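PDB 2Y2W: intracellular exo-alpha-(1->5)-L-arabinofuranosidase from Bifidobacterium longum, which hydrolyses terminal alpha-(1->5)-linked L-arabinofuranosyl bonds of plant cell-wall arabinans and is also active on wheat arabinoxylan. Local coordinates for residues 134-137 against 138-141; 260-263 against 264-267; 312-315 against 316-320. All coordinates share one frame; numbering follows the deposited sequence.

Contact 1: 134-137 against 138-141; sequences RRDL and AWHC
Asp136 turns its carboxylate onto the backbone of the residues that follow, Ala138 and Trp139. With CG anti to the backbone N (chi1 170°), the side chain folds beside its own carbonyl carbon. There OD2 accepts the amide of Trp139 at 3.0 Å between N and OD2, the donor standing 54° out of the carboxylate plane. The other oxygen, OD1, takes a weaker bond from Ala138 N at 3.3 Å and also touches the methyl CB of Ala138 at 3.6 Å. Asn118 ND2 also bonds OD1, so three N-H groups grip the carboxylate, one of them weakly. OD2 also lies at the edge of the Trp139 indole, 3.3 Å from CD1, with carboxylate and ring planes 44° apart.

The backbone of Asp136 pairs antiparallel with Cys141, Asp136 N to Cys141 O at 2.7 Å and Cys141 N to Asp136 O at 3.2 Å. Because His140 and Cys141 both face Asp136, this end of the two-stranded hairpin 134-136/141-143 is a G1 beta bulge, and His140 takes the positive phi. One water bridges the turn, donating to Leu137 O at 2.6 Å and meeting His140 ND1 at the edge of the imidazole. The indole NE1 of Trp139 bonds Glu69, which by similarity binds arabinofuranose, while Leu137 and His140 pack on Ala244 of a second subunit.

Contact 2: 260-263 against 264-267; sequences MPTF and GTWE
Thr262 and Trp266 make the close part of a helix start: a type I turn from Met260 to Phe263 runs into Gly264, the N-cap of helix 265-274, which follows the strand 249-252 of the (beta/alpha)8 barrel. The backbone evidence is a bond from Trp266 N to Thr262 O of 2.9 Å. On the side-chain side, Thr262 OG1 stands anti to its amide nitrogen (chi1 -171°), which carries it to 3.4 Å from Trp266 CB and into the plane of the indole at its edge. The methyl CG2 of Thr262 reaches the same ring less closely, 4.1 Å from CE3. Trp266 directs its far end away from Thr262, and its NE1 bonds the carbonyl of Cys253.

The solvent side is looser. Thr265 is exposed, and what it gives the turn is weak: its OG1 donates to Thr262 O at 3.2 Å, and its amide makes a weak bond to Phe263 O, 3.0 Å from N to O.

A third side faces helix 307-327. Phe263 CB and the near part of its ring lie close to Gly264 N, CG at 3.4 Å from it, while the rest of the ring goes to that helix and meets Phe313 edge-to-face. With no side chain at Gly264 a capping box cannot be complete; the Glu267 half is a weak bond. Glu267 bends at chi2 (82°), its OE2 bonding Ser255 OG while OE1 accepts weakly from Gly264 N at 3.0 Å.

Contact 3: 312-315 against 316-320; sequences KFIA and TVSDA
Lys312 through Asp319 follow regular alpha-helical geometry, with the amides of Thr316, Val317, Ser318 and Asp319 bonded to the carbonyls four residues earlier. Two of these carbonyls hold a second donor. Thr316 OG1, anti to its own carbonyl carbon, bends back to Lys312 O at 2.7 Å, coming from above the carbonyl plane. The amide of Thr316 is this carbonyl's other donor, 2.9 Å from Thr316 N to Lys312 O. Ser318 does the same with chi1 at -58°: its OG donates to Ile314 O at 2.6 Å. Here the hydroxyl and the amide N of Ser318 arrive from opposite faces of the carbonyl plane, so Ile314 O is clasped between them. Each hydroxyl thus spends its proton on a carbonyl of the preceding turn.

The apolar face is carried by Phe313 and Val317, which lie alongside each other and point the same way. The methyl CG2 of Val317 meets the edge of the phenyl ring near its plane, 3.6 Å from Phe313 CD1 and 3.7 Å from CE1. CG2 also sits 3.3 Å from Phe313 O. Lys312, Ala315 and Asp319 are on the exposed side. Beyond the helix, Phe313 meets Phe338 edge-to-face, and Val317 packs on Val281 and Leu336. This two-sided helix, laid with its apolar face on strands 280-287 and 335-341, is an outer helix of the (beta/alpha)8 barrel.

The three contacts follow in order along the chain and belong to the catalytic (beta/alpha)8-barrel part of the enzyme. Contacts 2 and 3 are neighbours, their centres about 11 Å apart: the turn before helix 265-274 and its first residues lean on helix 307-327, with Phe263 CE2 3.7 Å from Thr316 CG2 and Glu267 CB 3.8 Å from Ala320 CB. Contact 1 stands apart, its centre about 28 Å from that of contact 2 and about 33 Å from that of contact 3. It is a hairpin inserted between barrel strands 107-110 and 162-167, beside the probable sugar site and a second subunit. Contact 1 thus probably helps to line the pocket, while contacts 2 and 3 join neighbouring helices around the barrel.

Contact 1: 134-137 against 138-141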
# COMPACT_ATOMS: atom_id res chain seq x y z
N ARG D 134 -2.10 18.09 -15.74
CA ARG D 134 -2.44 17.44 -14.48
C ARG D 134 -2.85 18.41 -13.38
O ARG D 134 -2.57 19.61 -13.45
CB ARG D 134 -1.27 16.57 -14.00
CG ARG D 134 -0.96 15.37 -14.88
CD ARG D 134 -1.82 14.17 -14.52
NE ARG D 134 -1.36 12.96 -15.20
CZ ARG D 134 -2.06 12.30 -16.12
NH1 ARG D 134 -3.28 12.69 -16.46
NH2 ARG D 134 -1.54 11.22 -16.68
N ARG D 135 -3.52 17.87 -12.36
CA ARG D 135 -3.87 18.61 -11.16
C ARG D 135 -2.76 18.52 -10.14
O ARG D 135 -2.10 17.48 -10.03
CB ARG D 135 -5.12 18.01 -10.52
CG ARG D 135 -6.45 18.45 -11.09
CD ARG D 135 -7.57 17.77 -10.32
NE ARG D 135 -8.85 18.44 -10.49
CZ ARG D 135 -9.97 18.10 -9.87
NH1 ARG D 135 -9.99 17.07 -9.03
NH2 ARG D 135 -11.09 18.78 -10.10
N ASP D 136 -2.54 19.60 -9.40
CA ASP D 136 -1.78 19.52 -8.16
C ASP D 136 -2.70 19.82 -6.99
O ASP D 136 -3.24 20.92 -6.89
CB ASP D 136 -0.60 20.50 -8.16
CG ASP D 136 0.06 20.61 -6.80
OD1 ASP D 136 0.35 19.56 -6.18
OD2 ASP D 136 0.28 21.75 -6.33
N LEU D 137 -2.88 18.83 -6.12
CA LEU D 137 -3.75 18.97 -4.95
C LEU D 137 -3.18 19.93 -3.90
O LEU D 137 -3.93 20.68 -3.28
CB LEU D 137 -4.03 17.61 -4.32
CG LEU D 137 -5.30 16.86 -4.72
CD1 LEU D 137 -5.36 16.53 -6.22
CD2 LEU D 137 -5.42 15.59 -3.90
N ALA D 138 -1.87 19.89 -3.72
CA ALA D 138 -1.20 20.66 -2.67
C ALA D 138 -1.44 22.17 -2.74
O ALA D 138 -1.73 22.81 -1.73
CB ALA D 138 0.29 20.37 -2.67
N TRP D 139 -1.33 22.74 -3.94
CA TRP D 139 -1.45 24.19 -4.13
C TRP D 139 -2.65 24.58 -4.98
O TRP D 139 -2.84 25.76 -5.31
CB TRP D 139 -0.14 24.75 -4.70
CG TRP D 139 1.01 24.43 -3.81
CD1 TRP D 139 1.95 23.46 -4.01
CD2 TRP D 139 1.30 25.02 -2.54
NE1 TRP D 139 2.83 23.43 -2.95
CE2 TRP D 139 2.45 24.37 -2.03
CE3 TRP D 139 0.72 26.04 -1.79
CZ2 TRP D 139 3.03 24.72 -0.80
CZ3 TRP D 139 1.29 26.39 -0.57
CH2 TRP D 139 2.43 25.73 -0.09
N HIS D 140 -3.47 23.59 -5.31
CA HIS D 140 -4.71 23.77 -6.07
C HIS D 140 -4.46 24.44 -7.42
O HIS D 140 -5.07 25.46 -7.75
CB HIS D 140 -5.75 24.54 -5.24
CG HIS D 140 -7.17 24.25 -5.63
ND1 HIS D 140 -7.79 23.05 -5.34
CD2 HIS D 140 -8.09 25.00 -6.27
CE1 HIS D 140 -9.03 23.07 -5.79
NE2 HIS D 140 -9.24 24.25 -6.36
N CYS D 141 -3.56 23.85 -8.20
CA CYS D 141 -3.19 24.39 -9.50
C CYS D 141 -3.24 23.32 -10.57
O CYS D 141 -3.10 22.13 -10.28
CB CYS D 141 -1.78 24.99 -9.45
SG CYS D 141 -1.62 26.41 -8.33
O HOH W 1 -6.40 21.18 -3.90

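Contact 2: 260-263 against 264-267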
# COMPACT_ATOMS: atom_id res chain seq x y z
N MET D 260 5.72 20.59 15.85
CA MET D 260 5.08 19.30 15.59
C MET D 260 4.92 18.45 16.85
O MET D 260 5.85 18.33 17.64
CB MET D 260 5.85 18.52 14.52
CG MET D 260 5.66 19.03 13.09
SD MET D 260 3.95 19.00 12.50
CE MET D 260 3.60 17.24 12.46
N PRO D 261 3.72 17.85 17.04
CA PRO D 261 3.46 17.01 18.21
C PRO D 261 4.30 15.72 18.19
O PRO D 261 4.50 15.10 19.24
CB PRO D 261 1.97 16.67 18.09
CG PRO D 261 1.65 16.86 16.65
CD PRO D 261 2.53 17.97 16.18
N THR D 262 4.78 15.36 17.01
CA THR D 262 5.59 14.16 16.81
C THR D 262 7.10 14.46 16.78
O THR D 262 7.91 13.58 16.48
CB THR D 262 5.14 13.39 15.54
OG1 THR D 262 5.79 12.12 15.47
CG2 THR D 262 5.43 14.20 14.26
N PHE D 263 7.46 15.69 17.12
CA PHE D 263 8.86 16.15 17.11
C PHE D 263 9.75 15.30 18.02
O PHE D 263 9.37 14.97 19.15
CB PHE D 263 8.94 17.62 17.52
CG PHE D 263 10.31 18.23 17.36
CD1 PHE D 263 10.91 18.32 16.10
CD2 PHE D 263 11.00 18.72 18.46
CE1 PHE D 263 12.17 18.88 15.94
CE2 PHE D 263 12.27 19.30 18.32
CZ PHE D 263 12.85 19.37 17.05
N GLY D 264 10.92 14.93 17.50
CA GLY D 264 11.86 14.09 18.23
C GLY D 264 11.55 12.61 18.10
O GLY D 264 12.38 11.83 17.63
N THR D 265 10.34 12.22 18.51
CA THR D 265 9.90 10.82 18.49
C THR D 265 9.71 10.27 17.07
O THR D 265 9.85 9.07 16.84
CB THR D 265 8.61 10.61 19.31
OG1 THR D 265 7.64 11.59 18.94
CG2 THR D 265 8.90 10.73 20.80
N TRP D 266 9.38 11.16 16.13
CA TRP D 266 9.30 10.79 14.72
C TRP D 266 10.67 10.33 14.24
O TRP D 266 10.81 9.22 13.74
CB TRP D 266 8.82 11.98 13.88
CG TRP D 266 8.85 11.73 12.40
CD1 TRP D 266 9.92 11.86 11.56
CD2 TRP D 266 7.75 11.30 11.58
NE1 TRP D 266 9.56 11.54 10.27
CE2 TRP D 266 8.23 11.20 10.26
CE3 TRP D 266 6.41 11.00 11.84
CZ2 TRP D 266 7.42 10.80 9.20
CZ3 TRP D 266 5.60 10.60 10.79
CH2 TRP D 266 6.11 10.51 9.48
N GLU D 267 11.66 11.20 14.42
CA GLU D 267 13.04 10.92 14.01
C GLU D 267 13.59 9.65 14.65
O GLU D 267 14.20 8.83 13.97
CB GLU D 267 13.94 12.12 14.34
CG GLU D 267 13.74 13.34 13.45
CD GLU D 267 12.57 14.22 13.88
OE1 GLU D 267 11.87 13.90 14.86
OE2 GLU D 267 12.36 15.26 13.22

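Contact 3: 312-315 against 316-320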
# COMPACT_ATOMS: atom_id res chain seq x y z
N LYS D 312 17.98 24.67 19.26
CA LYS D 312 17.26 23.57 19.92
C LYS D 312 16.85 22.49 18.93
O LYS D 312 16.99 21.29 19.22
CB LYS D 312 16.04 24.09 20.68
CG LYS D 312 16.27 24.25 22.17
CD LYS D 312 15.04 24.80 22.87
CE LYS D 312 15.01 24.42 24.36
NZ LYS D 312 16.22 24.87 25.11
N PHE D 313 16.33 22.91 17.77
CA PHE D 313 15.96 22.02 16.68
C PHE D 313 17.13 21.08 16.33
O PHE D 313 16.96 19.86 16.29
CB PHE D 313 15.57 22.85 15.44
CG PHE D 313 14.59 22.17 14.52
CD1 PHE D 313 14.79 20.86 14.08
CD2 PHE D 313 13.48 22.86 14.06
CE1 PHE D 313 13.88 20.25 13.22
CE2 PHE D 313 12.56 22.26 13.20
CZ PHE D 313 12.77 20.95 12.78
N ILE D 314 18.30 21.67 16.08
CA ILE D 314 19.51 20.93 15.75
C ILE D 314 19.90 19.96 16.87
O ILE D 314 20.19 18.79 16.61
CB ILE D 314 20.69 21.89 15.41
CG1 ILE D 314 20.46 22.54 14.04
CG2 ILE D 314 22.03 21.14 15.40
CD1 ILE D 314 21.16 23.88 13.84
N ALA D 315 19.87 20.44 18.11
CA ALA D 315 20.23 19.63 19.28
C ALA D 315 19.34 18.39 19.43
O ALA D 315 19.83 17.29 19.65
CB ALA D 315 20.19 20.47 20.55
N THR D 316 18.03 18.59 19.28
CA THR D 316 17.03 17.54 19.49
C THR D 316 17.07 16.48 18.39
O THR D 316 16.98 15.28 18.67
CB THR D 316 15.60 18.12 19.60
OG1 THR D 316 15.62 19.28 20.45
CG2 THR D 316 14.64 17.10 20.18
N VAL D 317 17.19 16.92 17.14
CA VAL D 317 17.24 16.01 16.00
C VAL D 317 18.54 15.19 16.01
O VAL D 317 18.52 13.99 15.75
CB VAL D 317 17.05 16.75 14.65
CG1 VAL D 317 17.27 15.82 13.47
CG2 VAL D 317 15.65 17.35 14.58
N SER D 318 19.65 15.86 16.32
CA SER D 318 20.95 15.20 16.45
C SER D 318 20.92 14.09 17.50
O SER D 318 21.40 12.99 17.26
CB SER D 318 22.04 16.22 16.80
OG SER D 318 22.12 17.23 15.82
N ASP D 319 20.34 14.41 18.66
CA ASP D 319 20.21 13.45 19.75
C ASP D 319 19.36 12.25 19.33
O ASP D 319 19.66 11.11 19.69
CB ASP D 319 19.60 14.14 20.98
CG ASP D 319 19.48 13.21 22.17
OD1 ASP D 319 20.52 12.72 22.66
OD2 ASP D 319 18.34 12.99 22.63
N ALA D 320 18.31 12.53 18.56
CA ALA D 320 17.46 11.49 17.99
C ALA D 320 18.22 10.65 16.96
O ALA D 320 18.06 9.42 16.92
CB ALA D 320 16.22 12.12 17.35